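Local coordinates for protein dienelactone hydrolase (Anabaena variabilis, PDB 2O2G) that probably acts as a hydrolase of the dienelactone hydrolase family, with an alpha/beta-hydrolase fold, at residues R48-P51 / R52-Y55; S215-F218 / M219-R223. All coordinates share one frame; numbering follows the deposited sequence.

Interaction 1: residues R48-P51 / R52-Y55; sequences RYSP and RNRY. With SO4 (sulfate ion), chain B.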
ATOM      1  N   ARG A  48       3.006  -9.612  -5.658  1.00 28.95           N
ATOM      2  CA  ARG A  48       4.068  -9.176  -4.793  1.00 28.57           C
ATOM      3  C   ARG A  48       5.368  -8.999  -5.581  1.00 28.70           C
ATOM      4  O   ARG A  48       6.323  -8.387  -5.099  1.00 30.32           O
ATOM      5  CB  ARG A  48       4.241 -10.154  -3.635  1.00 28.99           C
ATOM      6  CG  ARG A  48       4.852 -11.486  -4.007  1.00 28.83           C
ATOM      7  CD  ARG A  48       4.726 -12.424  -2.850  1.00 23.33           C
ATOM      8  NE  ARG A  48       5.634 -13.541  -2.950  1.00 20.03           N
ATOM      9  CZ  ARG A  48       5.501 -14.564  -3.778  1.00 25.84           C
ATOM     10  NH1 ARG A  48       4.479 -14.631  -4.612  1.00 25.41           N
ATOM     11  NH2 ARG A  48       6.405 -15.533  -3.761  1.00 29.41           N
ATOM     12  N   TYR A  49       5.412  -9.532  -6.795  1.00 31.52           N
ATOM     13  CA  TYR A  49       6.573  -9.367  -7.667  1.00 32.03           C
ATOM     14  C   TYR A  49       6.536  -8.113  -8.493  1.00 31.25           C
ATOM     15  O   TYR A  49       7.467  -7.891  -9.238  1.00 29.59           O
ATOM     16  CB  TYR A  49       6.722 -10.551  -8.609  1.00 33.41           C
ATOM     17  CG  TYR A  49       7.216 -11.750  -7.909  1.00 36.77           C
ATOM     18  CD1 TYR A  49       8.543 -11.831  -7.490  1.00 46.55           C
ATOM     19  CD2 TYR A  49       6.376 -12.814  -7.665  1.00 41.97           C
ATOM     20  CE1 TYR A  49       9.012 -12.967  -6.847  1.00 49.04           C
ATOM     21  CE2 TYR A  49       6.822 -13.938  -7.034  1.00 49.41           C
ATOM     22  CZ  TYR A  49       8.147 -14.020  -6.619  1.00 52.17           C
ATOM     23  OH  TYR A  49       8.586 -15.147  -5.966  1.00 50.67           O
ATOM     24  N   SER A  50       5.481  -7.295  -8.373  1.00 33.87           N
ATOM     25  CA  SER A  50       5.423  -6.029  -9.119  1.00 32.78           C
ATOM     26  C   SER A  50       6.777  -5.354  -9.133  1.00 32.01           C
ATOM     27  O   SER A  50       7.267  -5.022  -8.059  1.00 32.27           O
ATOM     28  CB  SER A  50       4.479  -5.035  -8.445  1.00 33.38           C
ATOM     29  OG  SER A  50       4.705  -3.720  -8.949  1.00 28.38           O
ATOM     30  N   PRO A  51       7.341  -5.068 -10.324  1.00 33.91           N
ATOM     31  CA  PRO A  51       8.652  -4.360 -10.371  1.00 33.53           C
ATOM     32  C   PRO A  51       8.559  -2.936  -9.815  1.00 33.14           C
ATOM     33  O   PRO A  51       9.518  -2.403  -9.241  1.00 30.54           O
ATOM     34  CB  PRO A  51       9.037  -4.367 -11.856  1.00 34.82           C
ATOM     35  CG  PRO A  51       7.920  -4.982 -12.602  1.00 34.60           C
ATOM     36  CD  PRO A  51       6.785  -5.331 -11.664  1.00 35.85           C
ATOM     37  N   ARG A  52       7.378  -2.341  -9.941  1.00 32.76           N
ATOM     38  CA  ARG A  52       7.154  -1.007  -9.404  1.00 31.75           C
ATOM     39  C   ARG A  52       7.166  -0.978  -7.903  1.00 29.39           C
ATOM     40  O   ARG A  52       7.825  -0.134  -7.301  1.00 30.12           O
ATOM     41  CB  ARG A  52       5.841  -0.459  -9.911  1.00 28.01           C
ATOM     42  CG  ARG A  52       5.947  -0.076 -11.346  1.00 37.72           C
ATOM     43  CD  ARG A  52       4.680   0.486 -11.844  1.00 38.06           C
ATOM     44  NE  ARG A  52       3.630  -0.509 -11.924  1.00 36.73           N
ATOM     45  CZ  ARG A  52       3.533  -1.413 -12.880  1.00 40.01           C
ATOM     46  NH1 ARG A  52       4.443  -1.503 -13.834  1.00 38.18           N
ATOM     47  NH2 ARG A  52       2.524  -2.254 -12.882  1.00 49.03           N
ATOM     48  N   ASN A  53       6.421  -1.895  -7.293  1.00 29.88           N
ATOM     49  CA  ASN A  53       6.398  -1.994  -5.847  1.00 27.95           C
ATOM     50  C   ASN A  53       7.735  -2.532  -5.291  1.00 27.06           C
ATOM     51  O   ASN A  53       8.147  -2.146  -4.213  1.00 28.09           O
ATOM     52  CB  ASN A  53       5.197  -2.820  -5.390  1.00 26.60           C
ATOM     53  CG  ASN A  53       3.839  -2.177  -5.813  1.00 35.73           C
ATOM     54  OD1 ASN A  53       3.746  -0.965  -6.090  1.00 36.50           O
ATOM     55  ND2 ASN A  53       2.803  -2.995  -5.865  1.00 31.96           N
ATOM     56  N   ARG A  54       8.409  -3.413  -6.016  1.00 30.27           N
ATOM     57  CA  ARG A  54       9.713  -3.901  -5.552  1.00 30.41           C
ATOM     58  C   ARG A  54      10.763  -2.762  -5.543  1.00 31.97           C
ATOM     59  O   ARG A  54      11.571  -2.643  -4.600  1.00 31.77           O
ATOM     60  CB  ARG A  54      10.203  -5.077  -6.385  1.00 31.78           C
ATOM     61  CG  ARG A  54       9.540  -6.430  -6.029  1.00 28.23           C
ATOM     62  CD  ARG A  54      10.263  -7.614  -6.684  1.00 31.43           C
ATOM     63  NE  ARG A  54      11.712  -7.681  -6.397  1.00 37.70           N
ATOM     64  CZ  ARG A  54      12.284  -8.319  -5.367  1.00 38.11           C
ATOM     65  NH1 ARG A  54      11.554  -8.939  -4.444  1.00 34.85           N
ATOM     66  NH2 ARG A  54      13.611  -8.311  -5.238  1.00 40.25           N
ATOM     67  N   TYR A  55      10.763  -1.943  -6.598  1.00 31.10           N
ATOM     68  CA  TYR A  55      11.629  -0.759  -6.641  1.00 29.71           C
ATOM     69  C   TYR A  55      11.352   0.163  -5.467  1.00 27.54           C
ATOM     70  O   TYR A  55      12.262   0.556  -4.747  1.00 22.65           O
ATOM     71  CB  TYR A  55      11.454   0.021  -7.972  1.00 31.04           C
ATOM     72  CG  TYR A  55      12.250   1.307  -7.934  1.00 36.61           C
ATOM     73  CD1 TYR A  55      13.648   1.288  -8.067  1.00 37.28           C
ATOM     74  CD2 TYR A  55      11.619   2.530  -7.673  1.00 35.05           C
ATOM     75  CE1 TYR A  55      14.385   2.460  -7.984  1.00 34.52           C
ATOM     76  CE2 TYR A  55      12.331   3.694  -7.598  1.00 37.66           C
ATOM     77  CZ  TYR A  55      13.718   3.662  -7.747  1.00 32.75           C
ATOM     78  OH  TYR A  55      14.423   4.848  -7.673  1.00 37.86           O
TER
HETATM   79  S   SO4 B 223       1.238  -2.230  -9.507  1.00 24.56           S
HETATM   80  O1  SO4 B 223       0.973  -2.858  -8.225  1.00 18.37           O
HETATM   81  O2  SO4 B 223       1.487  -3.301 -10.429  1.00 27.45           O
HETATM   82  O3  SO4 B 223       2.478  -1.492  -9.365  1.00 31.81           O
HETATM   83  O4  SO4 B 223       0.156  -1.354  -9.940  1.00 25.21           O
HETATM   84  O   HOH W   1       8.676  -9.315  -3.928  1.00 27.61           O
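R52 meets S50 through a shared sulfate ion, probably from the crystallisation liquor, at the start of helix 51-63. Its chain bends at chi3 (-69°), which carries the guanidinium back to the anion: R52 NE donates to sulfate O3 (3.0 Å) and R52 NH2 to sulfate O2 (2.9 Å), arginine suiting the place by offering two N-H groups to one anion. S50 OG donates to the same O3 over 3.2 Å. N53 closes the cap, its backbone N giving S50 OG a nearly straight bond (3.0 Å, 177°); serine suits the N-cap because its short hydroxyl can accept from the first turn and still donate to the anion. From the N53 amide, ND2 adds a weak bond to sulfate O1. R54 N donates to S50 O at 2.8 Å; a water joins R48 O to R54 NH1, which also pairs with E12. Y55 N follows with a bond to P51 O (3.0 Å); proline fits the first turn, whose N-H groups have no i-4 carbonyl of the helix to bond to, so its missing N-H costs nothing. S46, G43 and R145 complete the sulfate's grip. N53 packs on F119 and A121 of strand 115-121, R52 and N53 on R145 of strand 139-145, and R52 and Y55 on L207 of helix 206-221.

Interaction 2: residues S215-F218 / M219-R223; sequences SEWF and MHYLR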
ATOM      1  N   SER A 215       8.971   7.467   1.009  1.00 27.05           N
ATOM      2  CA  SER A 215       9.955   7.342   2.057  1.00 28.82           C
ATOM      3  C   SER A 215       9.873   8.493   3.081  1.00 27.98           C
ATOM      4  O   SER A 215       9.821   8.244   4.286  1.00 25.59           O
ATOM      5  CB  SER A 215      11.359   7.286   1.486  1.00 29.02           C
ATOM      6  OG  SER A 215      12.282   7.100   2.522  1.00 34.72           O
ATOM      7  N   GLU A 216       9.862   9.736   2.612  1.00 27.82           N
ATOM      8  CA  GLU A 216       9.740  10.911   3.508  1.00 27.76           C
ATOM      9  C   GLU A 216       8.518  10.805   4.411  1.00 26.40           C
ATOM     10  O   GLU A 216       8.575  11.082   5.620  1.00 25.16           O
ATOM     11  CB  GLU A 216       9.643  12.220   2.691  1.00 24.46           C
ATOM     12  CG  GLU A 216      11.005  12.590   2.167  1.00 32.21           C
ATOM     13  CD  GLU A 216      10.987  13.683   1.138  1.00 29.08           C
ATOM     14  OE1 GLU A 216       9.943  13.882   0.484  1.00 28.27           O
ATOM     15  OE2 GLU A 216      12.052  14.326   0.987  1.00 30.78           O
ATOM     16  N   TRP A 217       7.408  10.395   3.816  1.00 25.12           N
ATOM     17  CA  TRP A 217       6.158  10.279   4.552  1.00 24.77           C
ATOM     18  C   TRP A 217       6.208   9.204   5.622  1.00 25.55           C
ATOM     19  O   TRP A 217       5.849   9.465   6.789  1.00 28.20           O
ATOM     20  CB  TRP A 217       4.998  10.005   3.597  1.00 24.32           C
ATOM     21  CG  TRP A 217       3.619  10.197   4.156  1.00 26.27           C
ATOM     22  CD1 TRP A 217       2.771   9.223   4.595  1.00 27.52           C
ATOM     23  CD2 TRP A 217       2.893  11.431   4.263  1.00 26.45           C
ATOM     24  NE1 TRP A 217       1.604   9.770   5.004  1.00 32.19           N
ATOM     25  CE2 TRP A 217       1.634  11.123   4.804  1.00 26.70           C
ATOM     26  CE3 TRP A 217       3.195  12.767   3.962  1.00 28.73           C
ATOM     27  CZ2 TRP A 217       0.653  12.101   5.048  1.00 21.58           C
ATOM     28  CZ3 TRP A 217       2.245  13.734   4.198  1.00 24.53           C
ATOM     29  CH2 TRP A 217       0.962  13.393   4.731  1.00 26.87           C
ATOM     30  N   PHE A 218       6.623   8.004   5.225  1.00 25.63           N
ATOM     31  CA  PHE A 218       6.665   6.858   6.158  1.00 25.09           C
ATOM     32  C   PHE A 218       7.697   7.078   7.247  1.00 27.85           C
ATOM     33  O   PHE A 218       7.480   6.734   8.420  1.00 25.83           O
ATOM     34  CB  PHE A 218       6.944   5.557   5.386  1.00 25.34           C
ATOM     35  CG  PHE A 218       5.797   5.104   4.519  1.00 23.07           C
ATOM     36  CD1 PHE A 218       4.520   5.009   5.030  1.00 24.27           C
ATOM     37  CD2 PHE A 218       6.003   4.733   3.204  1.00 27.55           C
ATOM     38  CE1 PHE A 218       3.497   4.542   4.262  1.00 30.81           C
ATOM     39  CE2 PHE A 218       4.954   4.255   2.432  1.00 24.92           C
ATOM     40  CZ  PHE A 218       3.718   4.192   2.946  1.00 22.60           C
HETATM   41  N   MSE A 219       8.844   7.659   6.893  1.00 26.71           N
HETATM   42  CA  MSE A 219       9.854   7.906   7.910  0.50 27.60           C
HETATM   43  C   MSE A 219       9.323   8.842   8.985  1.00 28.70           C
HETATM   44  O   MSE A 219       9.577   8.643  10.189  1.00 31.08           O
HETATM   45  CB  MSE A 219      11.139   8.417   7.263  0.50 26.61           C
HETATM   46  CG  MSE A 219      11.822   7.326   6.472  0.50 22.03           C
HETATM   47 SE   MSE A 219      12.619   6.041   7.666  0.35 18.79          SE
HETATM   48  CE  MSE A 219      13.851   7.277   8.327  0.50 14.87           C
ATOM     49  N   HIS A 220       8.567   9.837   8.582  1.00 29.10           N
ATOM     50  CA  HIS A 220       8.015  10.773   9.566  1.00 29.30           C
ATOM     51  C   HIS A 220       6.930  10.160  10.437  1.00 30.42           C
ATOM     52  O   HIS A 220       6.961  10.334  11.660  1.00 28.74           O
ATOM     53  CB  HIS A 220       7.431  12.004   8.899  1.00 25.99           C
ATOM     54  CG  HIS A 220       6.842  12.975   9.870  1.00 33.77           C
ATOM     55  ND1 HIS A 220       7.615  13.704  10.753  1.00 33.91           N
ATOM     56  CD2 HIS A 220       5.558  13.330  10.115  1.00 27.59           C
ATOM     57  CE1 HIS A 220       6.832  14.467  11.493  1.00 36.31           C
ATOM     58  NE2 HIS A 220       5.580  14.264  11.120  1.00 33.03           N
ATOM     59  N   TYR A 221       5.974   9.477   9.805  1.00 28.29           N
ATOM     60  CA  TYR A 221       4.816   8.930  10.503  1.00 30.60           C
ATOM     61  C   TYR A 221       4.945   7.533  11.113  1.00 28.66           C
ATOM     62  O   TYR A 221       4.147   7.205  11.953  1.00 31.01           O
ATOM     63  CB  TYR A 221       3.547   9.001   9.619  1.00 30.30           C
ATOM     64  CG  TYR A 221       3.048  10.398   9.408  1.00 33.34           C
ATOM     65  CD1 TYR A 221       2.452  11.090  10.441  1.00 30.91           C
ATOM     66  CD2 TYR A 221       3.140  11.026   8.171  1.00 36.63           C
ATOM     67  CE1 TYR A 221       2.006  12.359  10.284  1.00 35.05           C
ATOM     68  CE2 TYR A 221       2.686  12.314   7.999  1.00 33.35           C
ATOM     69  CZ  TYR A 221       2.112  12.981   9.064  1.00 33.52           C
ATOM     70  OH  TYR A 221       1.641  14.270   8.929  1.00 30.51           O
ATOM     71  N   LEU A 222       5.927   6.723  10.728  1.00 27.58           N
ATOM     72  CA  LEU A 222       6.049   5.358  11.299  1.00 29.75           C
ATOM     73  C   LEU A 222       7.145   5.268  12.359  1.00 34.58           C
ATOM     74  O   LEU A 222       7.976   4.331  12.376  1.00 35.15           O
ATOM     75  CB  LEU A 222       6.290   4.332  10.199  1.00 30.18           C
ATOM     76  CG  LEU A 222       5.196   4.216   9.153  1.00 32.98           C
ATOM     77  CD1 LEU A 222       5.506   3.094   8.185  1.00 33.94           C
ATOM     78  CD2 LEU A 222       3.835   3.996   9.827  1.00 23.78           C
ATOM     79  N   ARG A 223       7.145   6.273  13.224  1.00 37.56           N
ATOM     80  CA  ARG A 223       8.088   6.391  14.324  1.00 39.02           C
ATOM     81  C   ARG A 223       7.405   5.865  15.576  1.00 41.34           C
ATOM     82  O   ARG A 223       6.164   5.774  15.688  1.00 39.88           O
ATOM     83  CB  ARG A 223       8.492   7.848  14.522  1.00 38.83           C
ATOM     84  CG  ARG A 223       9.423   8.399  13.457  1.00 37.45           C
ATOM     85  CD  ARG A 223       9.697   9.887  13.612  1.00 37.44           C
ATOM     86  OXT ARG A 223       8.117   5.500  16.504  1.00 45.16           O
TER
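The C-terminal helix 206-221 of the alpha/beta-hydrolase fold ends in this contact, where its last turn packs against the central sheet. Successive i to i+4 backbone bonds run through it: M219 N to S215 O (2.8 Å), H220 N to E216 O, Y221 N to W217 O and L222 N to F218 O (2.8 Å). L222 is the first residue to leave helical geometry, yet its N still closes that final turn. One turn apart, W217 and Y221 form an oblique aromatic pair, with the indole's six-membered ring and the phenol ring 4.8 Å between centroids and their planes at 52°. Y221 places its ring carbon CE2 over the middle of one indole face, 3.6 Å from W217 CE2. W217 is swung toward Y221 by its chi1 of -165°, which sets CG beside the carbonyl carbon, and its buried NE1 is satisfied by P162 O. Tryptophan suits this place because it offers a broad apolar face together with one N-H for that carbonyl. With W217 cut back to an alanine, Y221 CE2 would probably lose the indole face beneath it and P162 O its indole N-H donor. Nearer strand 36-41, F218 and L222 are buried apolar residues that both touch V38, F218 also meeting L60 of helix 51-63. The two side chains run alongside each other in the same direction, and F218 CD1 stands 3.8 Å from L222 CD1.

Both contacts are local turns of helices that pack near each other, at contrasting ends: interaction 1 begins helix 51-63, whereas interaction 2 finishes helix 206-221. Their centres are 20 Å apart and their nearest atoms about 9 Å, so they do not touch, yet each reaches the other's helix, through L207 in one case and L60 in the other. Each is partly buried. Interaction 1 is polar, built from a cap and a bound anion, with the R52 side chain near, but not touching, a possible Ser-His-Asp triad (S122, H199, D171). Interaction 2 relies on aromatic and aliphatic packing over strands 36-41 and 139-145, with exposed residues on its outer side.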